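PDB 2RKQ: peptidoglycan-recognition protein-SD, which recognises bacterial peptidoglycan as a secreted sensor of Drosophila innate immunity and activates the Toll pathway. Local coordinates for residues A[30-35]-A[65-70]. Residues are numbered along the deposited sequence; the frame is centred on the assembly and turned at random.
Sequences VIAHTA and IGYHYL
The phenol ring of Tyr-67 meets the methyl of Ala-32 obliquely at its hydroxyl end, CB lying 3.6 Å from CE2 and 3.5 Å from OH. Phe-89 brings a second ring against Tyr-67, the two planes only about 15° apart. The CB of His-33 is directed away from 65-70; over the centre of one face of its imidazole, 3.8 Å above the plane, sits CA of Ala-35 in the loop that follows the strand. The CB of Tyr-67 is directed at the other segment, and with CG anti to the carbonyl carbon (chi1 -63°) the hydroxyl arrives beside Ala-32 CB. No direct hydrogen bond joins the segments. Instead a water donates to O of His-33 at 2.9 Å and hydrogen-bonds OH of Tyr-67 at 2.6 Å, tying the phenol to the strand's last carbonyl, from which OH itself is 4.3 Å away.

The strands 26-33 and 69-71 belong to the mixed central sheet of the amidase-2 fold shared by peptidoglycan-recognition proteins. Strand 97-102 runs between them, its Ile-100 pairing with the backbone of Ala-32, and keeps their own backbones from pairing. The meeting is made by side chains and a water, with Tyr-67 coming from the loop that leads into 69-71.

Beyond the strand end, CG2 of Thr-34 touches CD2 of Leu-70 at 4.0 Å, the two side chains crossing at about a right angle. Helix 42-58 packs against both through Leu-52, and Met-49 adds to the cover of Leu-70. The threonine hydroxyl turns elsewhere, its OG1 hydrogen-bonded to the backbone N of Gly-104.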
loop_
_atom_site.group_PDB
_atom_site.type_symbol
_atom_site.label_atom_id
_atom_site.label_comp_id
_atom_site.label_asym_id
_atom_site.label_seq_id
_atom_site.Cartn_x
_atom_site.Cartn_y
_atom_site.Cartn_z
ATOM N N VAL A 30 4.951 4.983 1.091
ATOM C CA VAL A 30 3.910 5.544 1.930
ATOM C C VAL A 30 3.073 4.398 2.471
ATOM O O VAL A 30 2.586 3.585 1.707
ATOM C CB VAL A 30 3.014 6.542 1.145
ATOM C CG1 VAL A 30 1.842 7.012 2.005
ATOM C CG2 VAL A 30 3.839 7.755 0.741
ATOM N N ILE A 31 2.927 4.331 3.792
ATOM C CA ILE A 31 2.165 3.276 4.430
ATOM C C ILE A 31 0.774 3.774 4.805
ATOM O O ILE A 31 0.618 4.764 5.539
ATOM C CB ILE A 31 2.871 2.755 5.694
ATOM C CG1 ILE A 31 4.329 2.367 5.392
ATOM C CG2 ILE A 31 2.095 1.573 6.299
ATOM C CD1 ILE A 31 4.484 1.298 4.301
ATOM N N ALA A 32 -0.224 3.053 4.305
ATOM C CA ALA A 32 -1.632 3.336 4.554
ATOM C C ALA A 32 -2.331 2.151 5.196
ATOM O O ALA A 32 -1.781 1.057 5.275
ATOM C CB ALA A 32 -2.323 3.691 3.234
ATOM N N HIS A 33 -3.531 2.395 5.717
ATOM C CA HIS A 33 -4.474 1.305 5.946
ATOM C C HIS A 33 -5.698 1.540 5.083
ATOM O O HIS A 33 -5.929 2.656 4.600
ATOM C CB HIS A 33 -4.797 1.074 7.439
ATOM C CG HIS A 33 -5.683 2.097 8.102
ATOM N ND1 HIS A 33 -6.077 3.295 7.543
ATOM C CD2 HIS A 33 -6.218 2.074 9.349
ATOM C CE1 HIS A 33 -6.844 3.950 8.410
ATOM N NE2 HIS A 33 -6.934 3.232 9.510
ATOM N N THR A 34 -6.456 0.478 4.865
ATOM C CA THR A 34 -7.659 0.611 4.036
ATOM C C THR A 34 -8.818 1.160 4.842
ATOM O O THR A 34 -9.792 1.669 4.263
ATOM C CB THR A 34 -8.068 -0.717 3.407
ATOM O OG1 THR A 34 -8.331 -1.673 4.437
ATOM C CG2 THR A 34 -6.969 -1.228 2.521
ATOM N N ALA A 35 -8.702 1.031 6.167
ATOM C CA ALA A 35 -9.642 1.563 7.165
ATOM C C ALA A 35 -10.908 0.741 7.315
ATOM O O ALA A 35 -11.760 1.055 8.153
ATOM C CB ALA A 35 -9.967 3.046 6.906
ATOM N N ILE A 65 -7.459 0.155 -8.367
ATOM C CA ILE A 65 -7.136 0.170 -6.944
ATOM C C ILE A 65 -5.977 1.153 -6.731
ATOM O O ILE A 65 -5.092 1.255 -7.566
ATOM C CB ILE A 65 -6.805 -1.257 -6.458
ATOM C CG1 ILE A 65 -6.898 -1.350 -4.937
ATOM C CG2 ILE A 65 -5.497 -1.804 -7.110
ATOM C CD1 ILE A 65 -6.965 -2.804 -4.481
ATOM N N GLY A 66 -6.008 1.901 -5.633
ATOM C CA GLY A 66 -5.159 3.087 -5.515
ATOM C C GLY A 66 -3.720 2.862 -5.121
ATOM O O GLY A 66 -2.898 3.770 -5.205
ATOM N N TYR A 67 -3.428 1.652 -4.661
ATOM C CA TYR A 67 -2.126 1.320 -4.079
ATOM C C TYR A 67 -1.327 0.392 -4.967
ATOM O O TYR A 67 -1.879 -0.294 -5.844
ATOM C CB TYR A 67 -2.341 0.664 -2.703
ATOM C CG TYR A 67 -3.008 1.610 -1.748
ATOM C CD1 TYR A 67 -4.347 1.494 -1.441
ATOM C CD2 TYR A 67 -2.291 2.651 -1.176
ATOM C CE1 TYR A 67 -4.947 2.395 -0.593
ATOM C CE2 TYR A 67 -2.885 3.559 -0.342
ATOM C CZ TYR A 67 -4.203 3.421 -0.041
ATOM O OH TYR A 67 -4.762 4.349 0.811
ATOM N N HIS A 68 -0.010 0.376 -4.737
ATOM C CA HIS A 68 0.883 -0.536 -5.437
ATOM C C HIS A 68 0.899 -1.921 -4.840
ATOM O O HIS A 68 1.061 -2.914 -5.569
ATOM C CB HIS A 68 2.290 0.042 -5.484
ATOM C CG HIS A 68 2.311 1.403 -6.082
ATOM N ND1 HIS A 68 2.269 1.630 -7.439
ATOM C CD2 HIS A 68 2.250 2.619 -5.495
ATOM C CE1 HIS A 68 2.218 2.933 -7.659
ATOM N NE2 HIS A 68 2.212 3.553 -6.495
ATOM N N TYR A 69 0.767 -1.989 -3.511
ATOM C CA TYR A 69 0.720 -3.269 -2.818
ATOM C C TYR A 69 -0.230 -3.147 -1.656
ATOM O O TYR A 69 -0.344 -2.072 -1.053
ATOM C CB TYR A 69 2.085 -3.614 -2.251
ATOM C CG TYR A 69 3.143 -3.895 -3.279
ATOM C CD1 TYR A 69 4.148 -2.952 -3.549
ATOM C CD2 TYR A 69 3.166 -5.106 -3.965
ATOM C CE1 TYR A 69 5.140 -3.208 -4.503
ATOM C CE2 TYR A 69 4.161 -5.379 -4.905
ATOM C CZ TYR A 69 5.152 -4.427 -5.152
ATOM O OH TYR A 69 6.144 -4.678 -6.080
ATOM N N LEU A 70 -0.897 -4.252 -1.333
ATOM C CA LEU A 70 -1.752 -4.322 -0.144
ATOM C C LEU A 70 -1.382 -5.554 0.635
ATOM O O LEU A 70 -0.958 -6.550 0.060
ATOM C CB LEU A 70 -3.234 -4.365 -0.530
ATOM C CG LEU A 70 -3.677 -3.030 -1.144
ATOM C CD1 LEU A 70 -3.617 -3.105 -2.680
ATOM C CD2 LEU A 70 -5.047 -2.631 -0.649
HETATM O O HOH W 1 -6.866 3.603 2.064
#